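Local coordinates for protein UDP-glucose 4-epimerase (Campylobacter jejuni subsp. jejuni serotype O:2, PDB 7K3P) that interconverts UDP-glucose with UDP-galactose, and probably UDP-GlcNAc with UDP-GalNAc, by NAD-dependent epimerisation at C4 of the sugar, at residues L108-N113 and N160-S165; D238-R243 and F278-V283. The protein carries 2 engineered substitutions. One frame throughout, in Å; residues are numbered along the deposited sequence.

In the fold
The chain begins in the Rossmann-type NAD domain, whose parallel sheet opens with strand 18-22. Contact 1 comes first. It closes a loop of 46 residues, which includes strand 132-136, and sets helix 107-127 beside the start of helix 161-179 next to the cofactor. The chain then crosses to the smaller part of the fold. There contact 2 closes a loop of 34 residues and joins strand 242-246 to strand 278-279 and helix 280-291. Within that loop strand 268-271 returns to an outer position of the large sheet. The contacts follow in series and neither nest nor cross. The centres of contact 1 and contact 2 lie about 30 Å apart, and the two do not touch.

Contact 1: L108-N113 and N160-S165; sequences LKYYMN and NPYGRS. With NAD (nicotinamide-adenine-dinucleotide), chain C.
Tyr110 and Tyr111 on helix 107-127 pack against Pro161, Tyr162, Arg164 and Ser165 at the start of helix 161-179. Such a helix pair forms half of the four-helix dimer bundle of extended short-chain dehydrogenases/reductases, and here it also borders the second subunit. The short helical segments are nearly parallel, at 18°, with axes 8.9 Å apart.

The packing is largely aromatic. Tyr110 and Tyr162 meet edge against edge, Tyr110 CD2 to Tyr162 CD1 at 3.9 Å. The Tyr111 ring sits obliquely against the other helix. Tyr111 CE2 is 4.1 Å from Pro161 CB, and Tyr111 OH is 3.4 Å from Arg164 CB.

Three polar ends find partners outside the pair. Tyr110 OH is hydrogen-bonded to Glu102. Asp175 of the second subunit shares a hydrogen bond with Tyr111 OH and a salt bridge with Arg164 NE, so this patch spans the dimer. Within 160-165, Asn160 is the N-cap: Asn160 OD1 accepts from Gly163 N at 2.8 Å and 167°. Ser165 OG donates to Tyr162 O.

Both helices also reach NAD. Asn113 pairs its amide with the adenine: Asn113 OD1 accepts from NAD N6A at 2.7 Å, and Asn113 ND2 donates to NAD N7A at 3.1 Å. Tyr162 and Lys166 fit the family's Tyr-x-x-x-Lys signature. Tyr162 CG lies anti to the backbone N (chi1 168°), which sends the ring toward the nicotinamide ribose, where Tyr162 OH and NAD O2D share a 2.7 Å hydrogen bond.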
loop_
_atom_site.group_PDB
_atom_site.type_symbol
_atom_site.label_atom_id
_atom_site.label_comp_id
_atom_site.label_asym_id
_atom_site.label_seq_id
_atom_site.Cartn_x
_atom_site.Cartn_y
_atom_site.Cartn_z
ATOM N N LEU A 108 11.723 -3.377 2.315
ATOM C CA LEU A 108 11.696 -1.994 1.838
ATOM C C LEU A 108 12.096 -1.871 0.355
ATOM O O LEU A 108 11.610 -0.987 -0.361
ATOM C CB LEU A 108 12.492 -1.054 2.764
ATOM C CG LEU A 108 11.697 -0.449 3.943
ATOM C CD1 LEU A 108 10.557 0.407 3.414
ATOM C CD2 LEU A 108 11.141 -1.501 4.911
ATOM N N LYS A 109 12.944 -2.775 -0.118
ATOM C CA LYS A 109 13.290 -2.799 -1.541
ATOM C C LYS A 109 12.044 -3.072 -2.394
ATOM O O LYS A 109 11.872 -2.506 -3.483
ATOM C CB LYS A 109 14.362 -3.866 -1.811
ATOM C CG LYS A 109 14.571 -4.199 -3.282
ATOM C CD LYS A 109 15.738 -5.186 -3.486
ATOM C CE LYS A 109 15.979 -5.447 -4.968
ATOM N NZ LYS A 109 17.140 -6.361 -5.238
ATOM N N TYR A 110 11.175 -3.939 -1.890
ATOM C CA TYR A 110 9.956 -4.300 -2.611
ATOM C C TYR A 110 8.919 -3.176 -2.576
ATOM O O TYR A 110 8.376 -2.795 -3.610
ATOM C CB TYR A 110 9.429 -5.668 -2.142
ATOM C CG TYR A 110 10.244 -6.737 -2.823
ATOM C CD1 TYR A 110 11.586 -6.923 -2.500
ATOM C CD2 TYR A 110 9.709 -7.486 -3.862
ATOM C CE1 TYR A 110 12.359 -7.855 -3.171
ATOM C CE2 TYR A 110 10.468 -8.419 -4.527
ATOM C CZ TYR A 110 11.789 -8.600 -4.181
ATOM O OH TYR A 110 12.540 -9.524 -4.865
ATOM N N TYR A 111 8.683 -2.603 -1.403
ATOM C CA TYR A 111 7.791 -1.461 -1.327
ATOM C C TYR A 111 8.279 -0.244 -2.125
ATOM O O TYR A 111 7.458 0.511 -2.648
ATOM C CB TYR A 111 7.509 -1.082 0.129
ATOM C CG TYR A 111 6.664 -2.115 0.843
ATOM C CD1 TYR A 111 5.349 -2.374 0.431
ATOM C CD2 TYR A 111 7.171 -2.834 1.921
ATOM C CE1 TYR A 111 4.561 -3.325 1.082
ATOM C CE2 TYR A 111 6.388 -3.799 2.589
ATOM C CZ TYR A 111 5.096 -4.037 2.160
ATOM O OH TYR A 111 4.325 -4.967 2.809
ATOM N N MET A 112 9.597 -0.043 -2.200
ATOM C CA MET A 112 10.159 1.058 -2.985
ATOM C C MET A 112 10.071 0.775 -4.485
ATOM O O MET A 112 9.556 1.590 -5.236
ATOM C CB MET A 112 11.619 1.346 -2.598
ATOM C CG MET A 112 11.773 1.956 -1.207
ATOM S SD MET A 112 10.981 3.571 -1.001
ATOM C CE MET A 112 12.085 4.616 -1.951
ATOM N N ASN A 113 10.574 -0.373 -4.920
ATOM C CA ASN A 113 10.691 -0.611 -6.350
ATOM C C ASN A 113 9.354 -0.995 -6.985
ATOM O O ASN A 113 9.100 -0.721 -8.162
ATOM C CB ASN A 113 11.749 -1.669 -6.654
ATOM C CG ASN A 113 12.237 -1.594 -8.097
ATOM O OD1 ASN A 113 12.499 -0.503 -8.621
ATOM N ND2 ASN A 113 12.344 -2.748 -8.751
ATOM N N ASN A 160 3.393 -12.220 2.147
ATOM C CA ASN A 160 4.763 -11.727 2.113
ATOM C C ASN A 160 4.806 -10.321 1.532
ATOM O O ASN A 160 3.822 -9.862 0.956
ATOM C CB ASN A 160 5.667 -12.677 1.331
ATOM C CG ASN A 160 5.124 -12.980 -0.045
ATOM O OD1 ASN A 160 5.120 -12.108 -0.926
ATOM N ND2 ASN A 160 4.657 -14.220 -0.243
ATOM N N PRO A 161 5.934 -9.617 1.714
ATOM C CA PRO A 161 5.980 -8.222 1.265
ATOM C C PRO A 161 5.866 -8.096 -0.258
ATOM O O PRO A 161 5.316 -7.093 -0.723
ATOM C CB PRO A 161 7.346 -7.733 1.767
ATOM C CG PRO A 161 7.670 -8.674 2.961
ATOM C CD PRO A 161 7.130 -10.002 2.494
ATOM N N TYR A 162 6.369 -9.070 -1.019
ATOM C CA TYR A 162 6.187 -9.023 -2.467
ATOM C C TYR A 162 4.697 -8.995 -2.797
ATOM O O TYR A 162 4.229 -8.118 -3.528
ATOM C CB TYR A 162 6.864 -10.206 -3.166
ATOM C CG TYR A 162 6.462 -10.369 -4.634
ATOM C CD1 TYR A 162 6.839 -9.428 -5.595
ATOM C CD2 TYR A 162 5.703 -11.462 -5.051
ATOM C CE1 TYR A 162 6.474 -9.570 -6.928
ATOM C CE2 TYR A 162 5.336 -11.615 -6.384
ATOM C CZ TYR A 162 5.730 -10.671 -7.314
ATOM O OH TYR A 162 5.372 -10.841 -8.626
ATOM N N GLY A 163 3.944 -9.948 -2.248
ATOM C CA GLY A 163 2.510 -10.001 -2.494
ATOM C C GLY A 163 1.776 -8.745 -2.049
ATOM O O GLY A 163 0.886 -8.247 -2.758
ATOM N N ARG A 164 2.132 -8.237 -0.871
ATOM C CA ARG A 164 1.548 -6.998 -0.365
ATOM C C ARG A 164 1.889 -5.806 -1.251
ATOM O O ARG A 164 1.046 -4.931 -1.463
ATOM C CB ARG A 164 2.004 -6.713 1.080
ATOM C CG ARG A 164 1.330 -7.597 2.121
ATOM C CD ARG A 164 1.689 -7.219 3.545
ATOM N NE ARG A 164 2.929 -7.849 3.983
ATOM C CZ ARG A 164 3.005 -9.095 4.454
ATOM N NH1 ARG A 164 1.907 -9.833 4.526
ATOM N NH2 ARG A 164 4.175 -9.608 4.844
ATOM N N SER A 165 3.126 -5.760 -1.749
ATOM C CA SER A 165 3.577 -4.609 -2.537
ATOM C C SER A 165 2.795 -4.510 -3.846
ATOM O O SER A 165 2.555 -3.416 -4.355
ATOM C CB SER A 165 5.092 -4.667 -2.816
ATOM O OG SER A 165 5.432 -5.626 -3.801
HETATM P PA NAD C . 12.043 -9.394 -14.919
HETATM O O1A NAD C . 13.011 -9.102 -13.799
HETATM O O2A NAD C . 12.698 -10.218 -15.991
HETATM O O5B NAD C . 11.546 -8.059 -15.599
HETATM C C5B NAD C . 11.581 -6.883 -14.843
HETATM C C4B NAD C . 12.132 -5.787 -15.666
HETATM O O4B NAD C . 11.869 -4.533 -15.106
HETATM C C3B NAD C . 13.679 -5.921 -15.820
HETATM O O3B NAD C . 14.215 -5.907 -17.197
HETATM C C2B NAD C . 14.221 -4.842 -14.852
HETATM O O2B NAD C . 15.434 -4.341 -15.223
HETATM C C1B NAD C . 13.112 -3.844 -14.951
HETATM N N9A NAD C . 13.077 -2.924 -13.803
HETATM C C8A NAD C . 13.010 -3.263 -12.499
HETATM N N7A NAD C . 13.018 -2.164 -11.729
HETATM C C5A NAD C . 13.087 -1.080 -12.513
HETATM C C6A NAD C . 13.136 0.304 -12.278
HETATM N N6A NAD C . 13.088 0.807 -10.926
HETATM N N1A NAD C . 13.195 1.161 -13.316
HETATM C C2A NAD C . 13.235 0.730 -14.590
HETATM N N3A NAD C . 13.208 -0.616 -14.864
HETATM C C4A NAD C . 13.131 -1.532 -13.855
HETATM O O3 NAD C . 10.791 -10.146 -14.291
HETATM P PN NAD C . 9.679 -10.864 -15.150
HETATM O O1N NAD C . 9.804 -10.482 -16.614
HETATM O O2N NAD C . 9.855 -12.342 -14.975
HETATM O O5D NAD C . 8.273 -10.413 -14.585
HETATM C C5D NAD C . 7.773 -9.153 -14.969
HETATM C C4D NAD C . 6.506 -8.802 -14.208
HETATM O O4D NAD C . 5.594 -9.879 -14.206
HETATM C C3D NAD C . 6.741 -8.323 -12.780
HETATM O O3D NAD C . 5.873 -7.303 -12.489
HETATM C C2D NAD C . 6.368 -9.456 -11.920
HETATM O O2D NAD C . 5.962 -9.095 -10.652
HETATM C C1D NAD C . 5.274 -10.137 -12.785
HETATM N N1N NAD C . 5.061 -11.631 -12.499
HETATM C C2N NAD C . 6.092 -12.468 -12.878
HETATM C C3N NAD C . 5.969 -13.836 -12.656
HETATM C C7N NAD C . 7.086 -14.760 -13.064
HETATM O O7N NAD C . 8.118 -14.341 -13.565
HETATM N N7N NAD C . 6.931 -16.160 -12.846
HETATM C C4N NAD C . 4.819 -14.335 -12.073
HETATM C C5N NAD C . 3.798 -13.490 -11.700
HETATM C C6N NAD C . 3.908 -12.109 -11.912
#

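Contact 2: D238-R243 and F278-V283; sequences DGTCIR and FSVKEV. With ACT (acetate ion), chain G.
Asp238 CG and Ser279 OG each lie between the backbone N and the carbonyl carbon of their own residue (chi1 64° and 75°). These torsions bring Ser279 OG to Asp238 OD2, a short hydrogen bond of 2.5 Å on the syn side of the carboxylate. The motif is an antiparallel strand pair that leads straight into a capped helix. Ser279 is the N-cap of helix 280-291.

Ser279 and Glu282 form a capping box. Glu282 N donates to Ser279 OG at 3.0 Å, and Ser279 N donates to Glu282 OE1 at 2.8 Å. The latter donor comes from above the carboxylate plane, 40° out of it.

Asp238 also shapes its own loop. Asp238 OD1 accepts from Thr240 N in an Asx turn and takes a second bond from Thr240 OG1 at 2.6 Å. The carboxylate thus helps to hold the hydroxyl at the first turn of the helix, where Thr240 OG1 accepts from Lys281 N at 3.3 Å.

Arg243 and Phe278 form a hydrogen-bonded pair. Arg243 N donates to Phe278 O at 2.9 Å, and Phe278 N donates back to Arg243 O at 2.8 Å. The Phe278 ring packs on Leu330 and Ile333 of helix 330-343. The Arg243 side chain leads away from strand 278-279 to an acetate, probably from the crystallisation liquor. Arg243 NH2 donates to acetate O, and Arg243 NE donates to acetate OXT at 2.8 Å.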
loop_
_atom_site.group_PDB
_atom_site.type_symbol
_atom_site.label_atom_id
_atom_site.label_comp_id
_atom_site.label_asym_id
_atom_site.label_seq_id
_atom_site.Cartn_x
_atom_site.Cartn_y
_atom_site.Cartn_z
ATOM N N ASP A 238 -2.692 -38.439 -10.424
ATOM C CA ASP A 238 -1.583 -39.357 -10.170
ATOM C C ASP A 238 -1.079 -39.352 -8.714
ATOM O O ASP A 238 -0.003 -39.880 -8.429
ATOM C CB ASP A 238 -0.426 -39.090 -11.141
ATOM C CG ASP A 238 0.189 -37.701 -10.963
ATOM O OD1 ASP A 238 0.069 -37.116 -9.869
ATOM O OD2 ASP A 238 0.811 -37.200 -11.919
ATOM N N GLY A 239 -1.846 -38.754 -7.805
ATOM C CA GLY A 239 -1.462 -38.707 -6.403
ATOM C C GLY A 239 -0.480 -37.607 -6.009
ATOM O O GLY A 239 -0.199 -37.438 -4.827
ATOM N N THR A 240 0.053 -36.862 -6.981
ATOM C CA THR A 240 0.988 -35.777 -6.672
ATOM C C THR A 240 0.310 -34.407 -6.783
ATOM O O THR A 240 -0.807 -34.302 -7.305
ATOM C CB THR A 240 2.265 -35.820 -7.542
ATOM O OG1 THR A 240 1.935 -35.605 -8.923
ATOM C CG2 THR A 240 2.978 -37.165 -7.390
ATOM N N CYS A 241 0.977 -33.367 -6.278
ATOM C CA CYS A 241 0.406 -32.020 -6.262
ATOM C C CYS A 241 0.181 -31.459 -7.671
ATOM O O CYS A 241 0.960 -31.713 -8.585
ATOM C CB CYS A 241 1.302 -31.061 -5.447
ATOM S SG CYS A 241 1.104 -31.299 -3.646
ATOM N N ILE A 242 -0.897 -30.694 -7.823
ATOM C CA ILE A 242 -1.207 -30.021 -9.076
ATOM C C ILE A 242 -1.008 -28.507 -8.916
ATOM O O ILE A 242 -1.575 -27.879 -8.016
ATOM C CB ILE A 242 -2.653 -30.331 -9.528
ATOM C CG1 ILE A 242 -2.774 -31.823 -9.876
ATOM C CG2 ILE A 242 -3.040 -29.459 -10.729
ATOM C CD1 ILE A 242 -4.175 -32.280 -10.233
ATOM N N ARG A 243 -0.185 -27.927 -9.782
ATOM C CA ARG A 243 0.073 -26.491 -9.719
ATOM C C ARG A 243 -0.054 -25.838 -11.090
ATOM O O ARG A 243 -0.124 -26.523 -12.109
ATOM C CB ARG A 243 1.461 -26.209 -9.128
ATOM C CG ARG A 243 1.582 -26.599 -7.657
ATOM C CD ARG A 243 0.600 -25.807 -6.804
ATOM N NE ARG A 243 0.802 -26.038 -5.372
ATOM C CZ ARG A 243 0.215 -27.003 -4.668
ATOM N NH1 ARG A 243 -0.614 -27.858 -5.255
ATOM N NH2 ARG A 243 0.459 -27.118 -3.364
ATOM N N PHE A 278 -0.698 -28.720 -13.783
ATOM C CA PHE A 278 0.140 -29.863 -14.130
ATOM C C PHE A 278 0.605 -30.485 -12.815
ATOM O O PHE A 278 0.805 -29.764 -11.834
ATOM C CB PHE A 278 1.351 -29.408 -14.956
ATOM C CG PHE A 278 0.973 -28.680 -16.233
ATOM C CD1 PHE A 278 0.679 -29.389 -17.398
ATOM C CD2 PHE A 278 0.898 -27.291 -16.260
ATOM C CE1 PHE A 278 0.330 -28.720 -18.578
ATOM C CE2 PHE A 278 0.549 -26.601 -17.439
ATOM C CZ PHE A 278 0.271 -27.318 -18.598
ATOM N N SER A 279 0.773 -31.807 -12.787
ATOM C CA SER A 279 1.191 -32.488 -11.562
ATOM C C SER A 279 2.715 -32.534 -11.467
ATOM O O SER A 279 3.418 -32.297 -12.461
ATOM C CB SER A 279 0.606 -33.904 -11.498
ATOM O OG SER A 279 1.294 -34.770 -12.376
ATOM N N VAL A 280 3.218 -32.813 -10.265
ATOM C CA VAL A 280 4.656 -32.929 -10.026
ATOM C C VAL A 280 5.228 -34.040 -10.893
ATOM O O VAL A 280 6.301 -33.910 -11.478
ATOM C CB VAL A 280 4.951 -33.260 -8.544
ATOM C CG1 VAL A 280 6.442 -33.480 -8.330
ATOM C CG2 VAL A 280 4.425 -32.144 -7.624
ATOM N N LYS A 281 4.492 -35.141 -10.955
ATOM C CA LYS A 281 4.893 -36.312 -11.710
ATOM C C LYS A 281 4.947 -35.993 -13.211
ATOM O O LYS A 281 5.897 -36.371 -13.909
ATOM C CB LYS A 281 3.891 -37.432 -11.435
ATOM C CG LYS A 281 4.470 -38.831 -11.435
ATOM C CD LYS A 281 3.359 -39.874 -11.180
ATOM C CE LYS A 281 3.813 -41.291 -11.552
ATOM N NZ LYS A 281 2.909 -42.368 -11.027
ATOM N N GLU A 282 3.935 -35.284 -13.705
ATOM C CA GLU A 282 3.914 -34.876 -15.109
ATOM C C GLU A 282 5.125 -34.005 -15.464
ATOM O O GLU A 282 5.815 -34.252 -16.465
ATOM C CB GLU A 282 2.606 -34.153 -15.432
ATOM C CG GLU A 282 1.388 -35.095 -15.502
ATOM C CD GLU A 282 0.054 -34.351 -15.503
ATOM O OE1 GLU A 282 0.049 -33.144 -15.165
ATOM O OE2 GLU A 282 -0.988 -34.972 -15.833
ATOM N N VAL A 283 5.390 -33.001 -14.629
ATOM C CA VAL A 283 6.495 -32.084 -14.867
ATOM C C VAL A 283 7.841 -32.811 -14.861
ATOM O O VAL A 283 8.721 -32.528 -15.680
ATOM C CB VAL A 283 6.496 -30.924 -13.838
ATOM C CG1 VAL A 283 7.775 -30.120 -13.941
ATOM C CG2 VAL A 283 5.265 -30.030 -14.058
HETATM C C ACT G . 2.428 -24.534 -2.607
HETATM O O ACT G . 2.352 -25.470 -1.764
HETATM O OXT ACT G . 2.772 -24.830 -3.780
HETATM C CH3 ACT G . 2.142 -23.112 -2.233
#